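Local coordinates for avirulence protein AvrP123 (Melampsora lini, PDB 5VJJ) that binds three zinc ions and acts as a flax-rust effector recognised by the flax resistance protein P, possibly with a role in the nucleus, at residues Q15-R20 against G62-V67; P27-R32 against Q53-C58; N38-Y43 against G75-V80; G45-P50 against V67-V72. All blocks are in the same frame, centred on the assembly; numbering follows the deposited sequence.

Three zinc sites are spaced along the length of this elongated molecule, although their ligands interleave in sequence. Interactions 1 and 2, with centres about 10 Å apart, meet on neighbouring strands 64-69 and 51-58 of one antiparallel sheet, and both include ligands of the first zinc. Interaction 4 takes up the far end of strand 64-69, shares Val67 with interaction 1, and holds the second zinc. Interaction 3, centred about 14 Å from interaction 4, gathers the third zinc beside helix 77-80. Interaction 2 lies between the segments of interaction 1 and interaction 4 between those of interaction 3; the other pairs alternate. Metal coordination thus ties distant segments together where regular secondary structure is sparse.

Interaction 1. Residues Q15-R20 against G62-V67; sequences QCLCRR and GPRSHV. With ZN (zinc ion), chain C.
Strand 64-69 leaves the turn at Pro63 and presents Arg64 and His66 to a zinc-binding loop whose Cys16 and Cys18 belong to a four-cysteine site completed by Cys58 and Cys61. Arg64 comes first, its CG anti to the backbone N (chi1 -168°) and its chain extended out to NE, so that it reaches across the loop. Its CD packs 3.8 Å from Cys16 SG. The guanidinium then slides under Leu17: Leu17 CB sits over the centre of one face, and Leu17 CD1 approaches Arg64 NH2 to 3.4 Å, the two side chains crossing at about a right angle. Ser65 points the other way. At His66 the CB faces the loop again, and chi1 of 78° swings the ring between the backbone N and the carbonyl carbon. Leu17 CD2 hangs over one ring face, offset toward the rim, in a CH-pi contact 4.1 Å from the His66 centroid. At the ring edge, His66 CE1 lies 3.7 Å from Gln15 O, while ND1 is hydrogen-bonded to the hydroxyl of Tyr56. The loop keeps its own shape through a type I turn from Cys16 to Arg19. Cys18 N donates to Cys16 SG at 3.5 Å, and Arg20 gives Cys18 SG two N-H groups, one from its backbone and one from NH1 in the guanidinium plane. Such donors, together with the positive Arg64 near Cys16 SG, would be expected to stabilise the negative charge of the zinc-bound thiolates, while Leu17 adds an apolar wedge between the two strand side chains.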
loop_
_atom_site.group_PDB
_atom_site.type_symbol
_atom_site.label_atom_id
_atom_site.label_comp_id
_atom_site.label_asym_id
_atom_site.label_seq_id
_atom_site.Cartn_x
_atom_site.Cartn_y
_atom_site.Cartn_z
ATOM N N GLN A 15 -5.651 -3.876 -9.213
ATOM C CA GLN A 15 -6.314 -2.712 -9.784
ATOM C C GLN A 15 -5.361 -1.521 -9.745
ATOM O O GLN A 15 -4.876 -1.141 -8.674
ATOM C CB GLN A 15 -7.602 -2.404 -9.025
ATOM C CG GLN A 15 -8.430 -1.303 -9.656
ATOM C CD GLN A 15 -9.877 -1.307 -9.191
ATOM O OE1 GLN A 15 -10.178 -1.653 -8.047
ATOM N NE2 GLN A 15 -10.784 -0.924 -10.082
ATOM N N CYS A 16 -5.076 -0.952 -10.912
ATOM C CA CYS A 16 -4.254 0.244 -10.985
ATOM C C CYS A 16 -5.026 1.440 -10.432
ATOM O O CYS A 16 -6.247 1.400 -10.259
ATOM C CB CYS A 16 -3.820 0.506 -12.433
ATOM S SG CYS A 16 -2.926 2.075 -12.720
ATOM N N LEU A 17 -4.294 2.518 -10.140
ATOM C CA LEU A 17 -4.946 3.722 -9.635
ATOM C C LEU A 17 -5.944 4.284 -10.637
ATOM O O LEU A 17 -6.897 4.966 -10.244
ATOM C CB LEU A 17 -3.904 4.774 -9.282
ATOM C CG LEU A 17 -2.958 4.385 -8.147
ATOM C CD1 LEU A 17 -1.857 5.423 -8.019
ATOM C CD2 LEU A 17 -3.717 4.229 -6.841
ATOM N N CYS A 18 -5.745 4.021 -11.928
ATOM C CA CYS A 18 -6.737 4.386 -12.933
ATOM C C CYS A 18 -7.929 3.436 -12.947
ATOM O O CYS A 18 -8.856 3.648 -13.734
ATOM C CB CYS A 18 -6.089 4.428 -14.321
ATOM S SG CYS A 18 -5.822 2.806 -15.064
ATOM N N ARG A 19 -7.909 2.401 -12.105
ATOM C CA ARG A 19 -8.959 1.423 -11.847
ATOM C C ARG A 19 -8.929 0.252 -12.836
ATOM O O ARG A 19 -9.678 -0.706 -12.648
ATOM C CB ARG A 19 -10.375 2.034 -11.828
ATOM C CG ARG A 19 -10.590 2.976 -10.654
ATOM C CD ARG A 19 -12.042 3.412 -10.501
ATOM N NE ARG A 19 -12.432 4.435 -11.472
ATOM C CZ ARG A 19 -13.199 4.229 -12.540
ATOM N NH1 ARG A 19 -13.687 3.022 -12.811
ATOM N NH2 ARG A 19 -13.488 5.242 -13.347
ATOM N N ARG A 20 -8.087 0.280 -13.866
ATOM C CA ARG A 20 -7.944 -0.880 -14.736
ATOM C C ARG A 20 -7.215 -2.004 -14.003
ATOM O O ARG A 20 -6.498 -1.781 -13.023
ATOM C CB ARG A 20 -7.181 -0.514 -16.011
ATOM C CG ARG A 20 -7.991 0.279 -17.015
ATOM C CD ARG A 20 -7.106 0.811 -18.118
ATOM N NE ARG A 20 -7.864 1.569 -19.107
ATOM C CZ ARG A 20 -8.089 2.878 -19.046
ATOM N NH1 ARG A 20 -7.619 3.599 -18.035
ATOM N NH2 ARG A 20 -8.792 3.471 -20.001
ATOM N N GLY A 62 1.110 1.955 -18.350
ATOM C CA GLY A 62 2.432 1.381 -18.373
ATOM C C GLY A 62 2.960 1.163 -16.969
ATOM O O GLY A 62 2.199 1.145 -15.996
ATOM N N PRO A 63 4.279 0.999 -16.834
ATOM C CA PRO A 63 4.865 0.731 -15.509
ATOM C C PRO A 63 4.392 1.695 -14.432
ATOM O O PRO A 63 4.546 2.910 -14.584
ATOM C CB PRO A 63 6.374 0.874 -15.757
ATOM C CG PRO A 63 6.552 0.586 -17.223
ATOM C CD PRO A 63 5.299 1.069 -17.897
ATOM N N ARG A 64 3.825 1.176 -13.343
ATOM C CA ARG A 64 3.311 2.030 -12.278
ATOM C C ARG A 64 3.346 1.270 -10.960
ATOM O O ARG A 64 3.475 0.044 -10.932
ATOM C CB ARG A 64 1.888 2.522 -12.587
ATOM C CG ARG A 64 1.410 3.645 -11.677
ATOM C CD ARG A 64 0.088 4.231 -12.143
ATOM N NE ARG A 64 -0.283 5.420 -11.379
ATOM C CZ ARG A 64 -1.355 6.167 -11.625
ATOM N NH1 ARG A 64 -2.174 5.858 -12.622
ATOM N NH2 ARG A 64 -1.607 7.229 -10.872
ATOM N N SER A 65 3.230 2.018 -9.864
ATOM C CA SER A 65 3.332 1.453 -8.527
ATOM C C SER A 65 2.549 2.319 -7.547
ATOM O O SER A 65 2.352 3.514 -7.779
ATOM C CB SER A 65 4.802 1.350 -8.089
ATOM O OG SER A 65 4.928 0.772 -6.797
ATOM N N HIS A 66 2.101 1.701 -6.452
ATOM C CA HIS A 66 1.482 2.424 -5.348
ATOM C C HIS A 66 1.539 1.547 -4.105
ATOM O O HIS A 66 1.706 0.327 -4.190
ATOM C CB HIS A 66 0.033 2.838 -5.658
ATOM C CG HIS A 66 -0.967 1.730 -5.527
ATOM N ND1 HIS A 66 -1.565 1.134 -6.616
ATOM C CD2 HIS A 66 -1.497 1.131 -4.433
ATOM C CE1 HIS A 66 -2.408 0.207 -6.202
ATOM N NE2 HIS A 66 -2.384 0.182 -4.881
ATOM N N VAL A 67 1.378 2.186 -2.946
ATOM C CA VAL A 67 1.510 1.526 -1.651
ATOM C C VAL A 67 0.150 1.496 -0.967
ATOM O O VAL A 67 -0.646 2.434 -1.096
ATOM C CB VAL A 67 2.562 2.232 -0.768
ATOM C CG1 VAL A 67 2.582 1.653 0.642
ATOM C CG2 VAL A 67 3.943 2.114 -1.393
HETATM ZN ZN ZN C . -3.538 2.318 -14.998
#

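Interaction 2. Residues P27-R32 against Q53-C58; sequences PPFGVR and QYMYRC. With ZN (zinc ion), chain C.
Phe29 CG stands between its backbone N and carbonyl carbon (chi1 56°), whereas Gln53 CG is anti to the backbone N (chi1 -176°) with its chain extended beyond. These torsions lay the two side chains side by side, pointing the same way, with the ring and the terminal amide 37° apart. Gln53 CB forms a CH-pi contact 4.0 Å from the Phe29 centroid, over one face, and Gln53 CD reaches 3.6 Å from Phe29 CZ. Val31 crosses the amide end at about a right angle, its CG1 3.5 Å from Gln53 OE1. Met55 CG meets the Phe29 ring edge through CE1. Away from the Phe29 and Gln53 side chains, Pro28 CG packs 3.5 Å from Tyr54 CE1, at the edge of the phenol. The backbones beneath form an antiparallel hydrogen-bonded pair, Phe29 with Gln53: Gln53 N donates to Phe29 O at 2.9 Å, and the return bond from Phe29 N to Gln53 O is long and weak at 3.4 Å. This is how the short strand 29-30 edges the three-stranded sheet. Strand 51-58 runs on to Cys58, whose SG binds the first zinc. With one firm and one weak backbone bond between the segments, the carbon contacts of Phe29 and Gln53 probably contribute much of the join; Val31 continues the pairing to Ala51, and Gln53 NE2 is hydrogen-bonded to the hydroxyl of Ser65 on the neighbouring strand 64-69.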
loop_
_atom_site.group_PDB
_atom_site.type_symbol
_atom_site.label_atom_id
_atom_site.label_comp_id
_atom_site.label_asym_id
_atom_site.label_seq_id
_atom_site.Cartn_x
_atom_site.Cartn_y
_atom_site.Cartn_z
ATOM N N PRO A 27 5.625 -10.097 -6.654
ATOM C CA PRO A 27 4.644 -10.165 -5.565
ATOM C C PRO A 27 4.684 -8.897 -4.730
ATOM O O PRO A 27 5.702 -8.190 -4.715
ATOM C CB PRO A 27 5.094 -11.387 -4.745
ATOM C CG PRO A 27 5.978 -12.174 -5.657
ATOM C CD PRO A 27 6.622 -11.180 -6.572
ATOM N N PRO A 28 3.604 -8.566 -4.028
ATOM C CA PRO A 28 3.656 -7.412 -3.123
ATOM C C PRO A 28 4.711 -7.616 -2.047
ATOM O O PRO A 28 4.896 -8.721 -1.537
ATOM C CB PRO A 28 2.243 -7.356 -2.528
ATOM C CG PRO A 28 1.388 -8.136 -3.460
ATOM C CD PRO A 28 2.268 -9.185 -4.061
ATOM N N PHE A 29 5.412 -6.536 -1.706
ATOM C CA PHE A 29 6.448 -6.574 -0.687
ATOM C C PHE A 29 6.238 -5.463 0.334
ATOM O O PHE A 29 5.789 -4.362 0.002
ATOM C CB PHE A 29 7.846 -6.455 -1.307
ATOM C CG PHE A 29 8.046 -5.228 -2.152
ATOM C CD1 PHE A 29 7.635 -5.208 -3.476
ATOM C CD2 PHE A 29 8.669 -4.105 -1.631
ATOM C CE1 PHE A 29 7.828 -4.085 -4.257
ATOM C CE2 PHE A 29 8.869 -2.980 -2.409
ATOM C CZ PHE A 29 8.448 -2.970 -3.722
ATOM N N GLY A 30 6.579 -5.767 1.584
ATOM C CA GLY A 30 6.382 -4.811 2.656
ATOM C C GLY A 30 7.282 -3.596 2.523
ATOM O O GLY A 30 8.383 -3.658 1.982
ATOM N N VAL A 31 6.799 -2.466 3.039
ATOM C CA VAL A 31 7.507 -1.194 2.951
ATOM C C VAL A 31 7.134 -0.336 4.151
ATOM O O VAL A 31 6.184 -0.624 4.882
ATOM C CB VAL A 31 7.188 -0.428 1.642
ATOM C CG1 VAL A 31 7.856 -1.087 0.460
ATOM C CG2 VAL A 31 5.684 -0.329 1.429
ATOM N N ARG A 32 7.895 0.740 4.348
ATOM C CA ARG A 32 7.553 1.740 5.346
ATOM C C ARG A 32 6.329 2.517 4.889
ATOM O O ARG A 32 6.250 2.946 3.734
ATOM C CB ARG A 32 8.717 2.703 5.564
ATOM C CG ARG A 32 9.916 2.134 6.296
ATOM C CD ARG A 32 11.009 3.197 6.433
ATOM N NE ARG A 32 12.134 2.742 7.243
ATOM C CZ ARG A 32 13.277 3.408 7.382
ATOM N NH1 ARG A 32 13.458 4.563 6.755
ATOM N NH2 ARG A 32 14.245 2.914 8.139
ATOM N N GLN A 53 3.852 -2.557 -1.087
ATOM C CA GLN A 53 4.010 -1.859 -2.351
ATOM C C GLN A 53 3.709 -2.810 -3.500
ATOM O O GLN A 53 4.073 -3.993 -3.457
ATOM C CB GLN A 53 5.419 -1.287 -2.495
ATOM C CG GLN A 53 5.615 -0.459 -3.749
ATOM C CD GLN A 53 6.926 0.298 -3.733
ATOM O OE1 GLN A 53 7.574 0.414 -2.693
ATOM N NE2 GLN A 53 7.329 0.810 -4.888
ATOM N N TYR A 54 3.028 -2.288 -4.519
ATOM C CA TYR A 54 2.616 -3.066 -5.676
ATOM C C TYR A 54 3.335 -2.540 -6.908
ATOM O O TYR A 54 3.316 -1.336 -7.175
ATOM C CB TYR A 54 1.101 -2.999 -5.872
ATOM C CG TYR A 54 0.316 -3.438 -4.655
ATOM C CD1 TYR A 54 0.168 -4.786 -4.348
ATOM C CD2 TYR A 54 -0.274 -2.505 -3.812
ATOM C CE1 TYR A 54 -0.546 -5.190 -3.232
ATOM C CE2 TYR A 54 -0.989 -2.901 -2.694
ATOM C CZ TYR A 54 -1.123 -4.242 -2.411
ATOM O OH TYR A 54 -1.832 -4.635 -1.303
ATOM N N MET A 55 3.983 -3.446 -7.633
ATOM C CA MET A 55 4.637 -3.147 -8.899
ATOM C C MET A 55 3.851 -3.842 -10.000
ATOM O O MET A 55 3.653 -5.061 -9.948
ATOM C CB MET A 55 6.091 -3.625 -8.894
ATOM C CG MET A 55 7.020 -2.826 -7.992
ATOM S SD MET A 55 7.442 -1.241 -8.733
ATOM C CE MET A 55 9.006 -0.904 -7.935
ATOM N N TYR A 56 3.399 -3.075 -10.987
ATOM C CA TYR A 56 2.619 -3.645 -12.072
ATOM C C TYR A 56 2.864 -2.851 -13.348
ATOM O O TYR A 56 3.518 -1.806 -13.347
ATOM C CB TYR A 56 1.134 -3.676 -11.716
ATOM C CG TYR A 56 0.631 -2.377 -11.145
ATOM C CD1 TYR A 56 0.615 -2.159 -9.777
ATOM C CD2 TYR A 56 0.174 -1.363 -11.976
ATOM C CE1 TYR A 56 0.154 -0.971 -9.251
ATOM C CE2 TYR A 56 -0.289 -0.180 -11.458
ATOM C CZ TYR A 56 -0.300 0.016 -10.098
ATOM O OH TYR A 56 -0.763 1.211 -9.579
ATOM N N ARG A 57 2.333 -3.378 -14.448
ATOM C CA ARG A 57 2.481 -2.803 -15.782
ATOM C C ARG A 57 1.073 -2.613 -16.337
ATOM O O ARG A 57 0.507 -3.532 -16.927
ATOM C CB ARG A 57 3.325 -3.710 -16.679
ATOM C CG ARG A 57 3.563 -3.177 -18.094
ATOM C CD ARG A 57 4.755 -2.238 -18.142
ATOM N NE ARG A 57 6.024 -2.960 -18.078
ATOM C CZ ARG A 57 6.772 -3.281 -19.133
ATOM N NH1 ARG A 57 6.402 -2.945 -20.364
ATOM N NH2 ARG A 57 7.907 -3.940 -18.953
ATOM N N CYS A 58 0.509 -1.424 -16.146
ATOM C CA CYS A 58 -0.872 -1.182 -16.557
ATOM C C CYS A 58 -0.966 -1.089 -18.076
ATOM O O CYS A 58 -0.161 -0.385 -18.699
ATOM C CB CYS A 58 -1.400 0.104 -15.930
ATOM S SG CYS A 58 -3.120 0.459 -16.360
HETATM ZN ZN ZN C . -3.538 2.318 -14.998
#

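Interaction 3. Residues N38-Y43 against G75-V80; sequences NCPCDY and GTCQQV. With ZN (zinc ion), chain E.
The third zinc site is a centre of three cysteines and one histidine in which a Cys-x-Cys loop, Cys39 and Cys41, faces the short helix 77-80, with Cys77 at the helix start and His81 just beyond its end. Cys77 can be followed outward. Its CB lies 3.1 Å from the zinc, and SG, anti to the carbonyl carbon (chi1 -70°), binds the metal at 2.3 Å. That sulfur is also met by the loop: Pro40 CG touches Cys77 SG at 3.6 Å, and Cys41 SG stands at the same distance, as fellow ligands of one ion do. Cys39 and Cys41 both carry SG in the crowded position between backbone N and carbonyl carbon, which turns the two sulfurs onto the same zinc. Weak N-H bonds run to these sulfurs, from Cys41 N to Cys39 SG and from Tyr43 N to Cys41 SG, and may soften the thiolate charge. Tyr43 stacks its ring on the imidazole of His81. On the helix side, Cys39 CB packs against Val80 CB at 4.3 Å, while Pro40 CD rests 3.4 Å from Gly75 O. A weak backbone bond runs from Gly75 N to Asn38 O ahead of the helix. The helix start is fixed by a capping box: Thr76 OG1 accepts from Gln79 N at 3.3 Å, and the Thr76 amide answers with a nearly straight bond, its N 2.6 Å from Gln79 OE1 in the plane of that carbonyl.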
loop_
_atom_site.group_PDB
_atom_site.type_symbol
_atom_site.label_atom_id
_atom_site.label_comp_id
_atom_site.label_asym_id
_atom_site.label_seq_id
_atom_site.Cartn_x
_atom_site.Cartn_y
_atom_site.Cartn_z
ATOM N N ASN A 38 -3.429 11.300 12.430
ATOM C CA ASN A 38 -4.329 12.322 12.958
ATOM C C ASN A 38 -5.119 11.713 14.113
ATOM O O ASN A 38 -6.095 10.989 13.897
ATOM C CB ASN A 38 -5.257 12.860 11.874
ATOM C CG ASN A 38 -4.505 13.551 10.753
ATOM O OD1 ASN A 38 -4.675 13.220 9.578
ATOM N ND2 ASN A 38 -3.666 14.518 11.112
ATOM N N CYS A 39 -4.683 12.000 15.327
ATOM C CA CYS A 39 -5.397 11.680 16.545
ATOM C C CYS A 39 -5.824 12.974 17.228
ATOM O O CYS A 39 -5.267 14.042 16.954
ATOM C CB CYS A 39 -4.512 10.843 17.482
ATOM S SG CYS A 39 -3.256 11.762 18.383
ATOM N N PRO A 40 -6.819 12.927 18.119
ATOM C CA PRO A 40 -7.326 14.179 18.708
ATOM C C PRO A 40 -6.299 14.938 19.535
ATOM O O PRO A 40 -6.594 16.064 19.951
ATOM C CB PRO A 40 -8.502 13.713 19.576
ATOM C CG PRO A 40 -8.201 12.295 19.886
ATOM C CD PRO A 40 -7.497 11.745 18.678
ATOM N N CYS A 41 -5.116 14.372 19.781
ATOM C CA CYS A 41 -4.064 15.046 20.527
ATOM C C CYS A 41 -2.910 15.405 19.590
ATOM O O CYS A 41 -3.013 15.290 18.363
ATOM C CB CYS A 41 -3.590 14.170 21.689
ATOM S SG CYS A 41 -2.462 12.842 21.215
ATOM N N ASP A 42 -1.796 15.837 20.184
ATOM C CA ASP A 42 -0.638 16.323 19.446
ATOM C C ASP A 42 0.420 15.246 19.228
ATOM O O ASP A 42 1.578 15.574 18.949
ATOM C CB ASP A 42 -0.019 17.518 20.175
ATOM C CG ASP A 42 -0.864 18.773 20.060
ATOM O OD1 ASP A 42 -1.301 19.097 18.936
ATOM O OD2 ASP A 42 -1.090 19.436 21.093
ATOM N N TYR A 43 0.052 13.972 19.339
ATOM C CA TYR A 43 1.031 12.907 19.172
ATOM C C TYR A 43 1.626 12.933 17.766
ATOM O O TYR A 43 0.929 13.180 16.779
ATOM C CB TYR A 43 0.391 11.544 19.449
ATOM C CG TYR A 43 1.270 10.376 19.071
ATOM C CD1 TYR A 43 1.161 9.776 17.819
ATOM C CD2 TYR A 43 2.212 9.876 19.957
ATOM C CE1 TYR A 43 1.966 8.709 17.465
ATOM C CE2 TYR A 43 3.024 8.809 19.612
ATOM C CZ TYR A 43 2.896 8.231 18.365
ATOM O OH TYR A 43 3.699 7.173 18.022
ATOM N N GLY A 75 -8.276 8.422 13.759
ATOM C CA GLY A 75 -9.150 7.884 14.779
ATOM C C GLY A 75 -8.766 8.414 16.147
ATOM O O GLY A 75 -8.072 9.420 16.268
ATOM N N THR A 76 -9.235 7.707 17.171
ATOM C CA THR A 76 -8.969 8.111 18.540
ATOM C C THR A 76 -7.504 7.861 18.886
ATOM O O THR A 76 -6.754 7.227 18.139
ATOM C CB THR A 76 -9.869 7.354 19.517
ATOM O OG1 THR A 76 -9.494 5.972 19.543
ATOM C CG2 THR A 76 -11.330 7.473 19.113
ATOM N N CYS A 77 -7.101 8.375 20.049
ATOM C CA CYS A 77 -5.739 8.159 20.519
ATOM C C CYS A 77 -5.462 6.682 20.764
ATOM O O CYS A 77 -4.335 6.219 20.558
ATOM C CB CYS A 77 -5.497 8.969 21.792
ATOM S SG CYS A 77 -5.427 10.753 21.509
ATOM N N GLN A 78 -6.474 5.926 21.193
ATOM C CA GLN A 78 -6.284 4.499 21.432
ATOM C C GLN A 78 -6.107 3.732 20.126
ATOM O O GLN A 78 -5.347 2.756 20.079
ATOM C CB GLN A 78 -7.472 3.944 22.224
ATOM C CG GLN A 78 -7.388 2.454 22.537
ATOM C CD GLN A 78 -6.191 2.102 23.396
ATOM O OE1 GLN A 78 -5.611 2.964 24.057
ATOM N NE2 GLN A 78 -5.811 0.831 23.389
ATOM N N GLN A 79 -6.787 4.159 19.062
ATOM C CA GLN A 79 -6.710 3.458 17.785
ATOM C C GLN A 79 -5.406 3.759 17.050
ATOM O O GLN A 79 -4.772 2.847 16.509
ATOM C CB GLN A 79 -7.913 3.835 16.919
ATOM C CG GLN A 79 -9.252 3.472 17.550
ATOM C CD GLN A 79 -10.416 4.234 16.946
ATOM O OE1 GLN A 79 -10.332 5.441 16.713
ATOM N NE2 GLN A 79 -11.515 3.530 16.694
ATOM N N VAL A 80 -4.987 5.025 17.022
ATOM C CA VAL A 80 -3.788 5.396 16.275
ATOM C C VAL A 80 -2.524 4.954 17.008
ATOM O O VAL A 80 -1.650 4.307 16.420
ATOM C CB VAL A 80 -3.782 6.911 16.001
ATOM C CG1 VAL A 80 -2.452 7.347 15.409
ATOM C CG2 VAL A 80 -4.917 7.283 15.057
HETATM ZN ZN ZN E . -3.384 10.784 20.519
#

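Interaction 4. Residues G45-P50 against V67-V72; sequences GDCPGP and VACSGV. With ZN (zinc ion), chain D.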
loop_
_atom_site.group_PDB
_atom_site.type_symbol
_atom_site.label_atom_id
_atom_site.label_comp_id
_atom_site.label_asym_id
_atom_site.label_seq_id
_atom_site.Cartn_x
_atom_site.Cartn_y
_atom_site.Cartn_z
ATOM N N GLY A 45 4.186 10.525 15.226
ATOM C CA GLY A 45 4.751 9.194 15.098
ATOM C C GLY A 45 4.499 8.620 13.720
ATOM O O GLY A 45 3.644 9.096 12.966
ATOM N N ASP A 46 5.266 7.579 13.409
ATOM C CA ASP A 46 5.136 6.860 12.153
ATOM C C ASP A 46 4.116 5.736 12.280
ATOM O O ASP A 46 3.977 5.114 13.337
ATOM C CB ASP A 46 6.478 6.266 11.726
ATOM C CG ASP A 46 7.610 7.267 11.788
ATOM O OD1 ASP A 46 7.392 8.446 11.442
ATOM O OD2 ASP A 46 8.726 6.867 12.175
ATOM N N CYS A 47 3.420 5.469 11.187
ATOM C CA CYS A 47 2.546 4.309 11.134
ATOM C C CYS A 47 3.390 3.040 11.130
ATOM O O CYS A 47 4.278 2.903 10.281
ATOM C CB CYS A 47 1.668 4.345 9.891
ATOM S SG CYS A 47 0.718 2.824 9.661
ATOM N N PRO A 48 3.156 2.094 12.050
ATOM C CA PRO A 48 3.923 0.838 12.030
ATOM C C PRO A 48 3.526 -0.124 10.923
ATOM O O PRO A 48 4.117 -1.208 10.838
ATOM C CB PRO A 48 3.622 0.216 13.405
ATOM C CG PRO A 48 2.997 1.304 14.213
ATOM C CD PRO A 48 2.306 2.189 13.247
ATOM N N GLY A 49 2.552 0.217 10.085
ATOM C CA GLY A 49 2.077 -0.701 9.065
ATOM C C GLY A 49 0.949 -1.574 9.581
ATOM O O GLY A 49 0.321 -1.243 10.588
ATOM N N PRO A 50 0.690 -2.707 8.910
ATOM C CA PRO A 50 1.428 -3.235 7.755
ATOM C C PRO A 50 1.136 -2.502 6.443
ATOM O O PRO A 50 -0.025 -2.211 6.130
ATOM C CB PRO A 50 0.948 -4.693 7.664
ATOM C CG PRO A 50 0.154 -4.954 8.916
ATOM C CD PRO A 50 -0.375 -3.627 9.337
ATOM N N VAL A 67 1.378 2.186 -2.946
ATOM C CA VAL A 67 1.510 1.526 -1.651
ATOM C C VAL A 67 0.150 1.496 -0.967
ATOM O O VAL A 67 -0.646 2.434 -1.096
ATOM C CB VAL A 67 2.562 2.232 -0.768
ATOM C CG1 VAL A 67 2.582 1.653 0.642
ATOM C CG2 VAL A 67 3.943 2.114 -1.393
ATOM N N ALA A 68 -0.113 0.408 -0.248
ATOM C CA ALA A 68 -1.333 0.240 0.525
ATOM C C ALA A 68 -0.963 -0.167 1.943
ATOM O O ALA A 68 0.021 -0.879 2.163
ATOM C CB ALA A 68 -2.256 -0.816 -0.095
ATOM N N CYS A 69 -1.762 0.293 2.906
ATOM C CA CYS A 69 -1.458 0.101 4.316
ATOM C C CYS A 69 -2.732 -0.213 5.081
ATOM O O CYS A 69 -3.771 0.409 4.850
ATOM C CB CYS A 69 -0.795 1.345 4.922
ATOM S SG CYS A 69 -0.233 1.132 6.629
ATOM N N SER A 70 -2.636 -1.168 6.006
ATOM C CA SER A 70 -3.753 -1.554 6.856
ATOM C C SER A 70 -3.685 -0.933 8.246
ATOM O O SER A 70 -4.602 -1.139 9.048
ATOM C CB SER A 70 -3.817 -3.078 6.980
ATOM O OG SER A 70 -4.160 -3.676 5.740
ATOM N N GLY A 71 -2.628 -0.189 8.555
ATOM C CA GLY A 71 -2.554 0.506 9.824
ATOM C C GLY A 71 -3.653 1.542 9.964
ATOM O O GLY A 71 -4.336 1.919 9.012
ATOM N N VAL A 72 -3.817 2.018 11.194
ATOM C CA VAL A 72 -4.809 3.042 11.503
ATOM C C VAL A 72 -4.129 4.400 11.397
ATOM O O VAL A 72 -3.191 4.694 12.146
ATOM C CB VAL A 72 -5.420 2.834 12.897
ATOM C CG1 VAL A 72 -6.434 3.928 13.204
ATOM C CG2 VAL A 72 -6.077 1.463 12.992
HETATM ZN ZN ZN D . 0.050 3.156 7.443
#
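The second zinc site, a centre of three cysteines and one histidine at the end of strand 64-69, joins the loop 45-50 to the turn that follows the strand. Two of its ligands meet here: Cys47 SG binds ZN at 2.3 Å. Cys69 SG binds ZN at 2.2 Å, and Cys33 and His73 supply the other ligands. Both cysteines hold SG anti to the backbone N (chi1 172° and -174°), and the sulfurs approach each other to 3.6 Å. Each is followed by a residue and then a glycine whose amide turns back onto it: Gly49 N donates to Cys47 SG at 3.2 Å, and Gly71 N to Cys69 SG at 3.3 Å. The two glycines also face each other, Gly49 O lying 3.5 Å from Gly71 CA, the backbones meeting directly since Gly71 carries no side chain. A cis peptide precedes Pro50, whose carbonyl reaches the strand end. Pro50 O accepts from Ser70 N at 2.8 Å, the donor lying nearly along the C=O axis (166°). The same Pro50 O takes a CA-H contact from Cys69 CA at 3.3 Å. Beside it, the Pro50 ring rests loosely against Ser70 CB. Two matching N-H...S bonds would be expected to draw charge from the thiolates and steady their rotation, while the nearly straight bond from Ser70 N to Pro50 O would hold the backbone next to the Cys69 ligand.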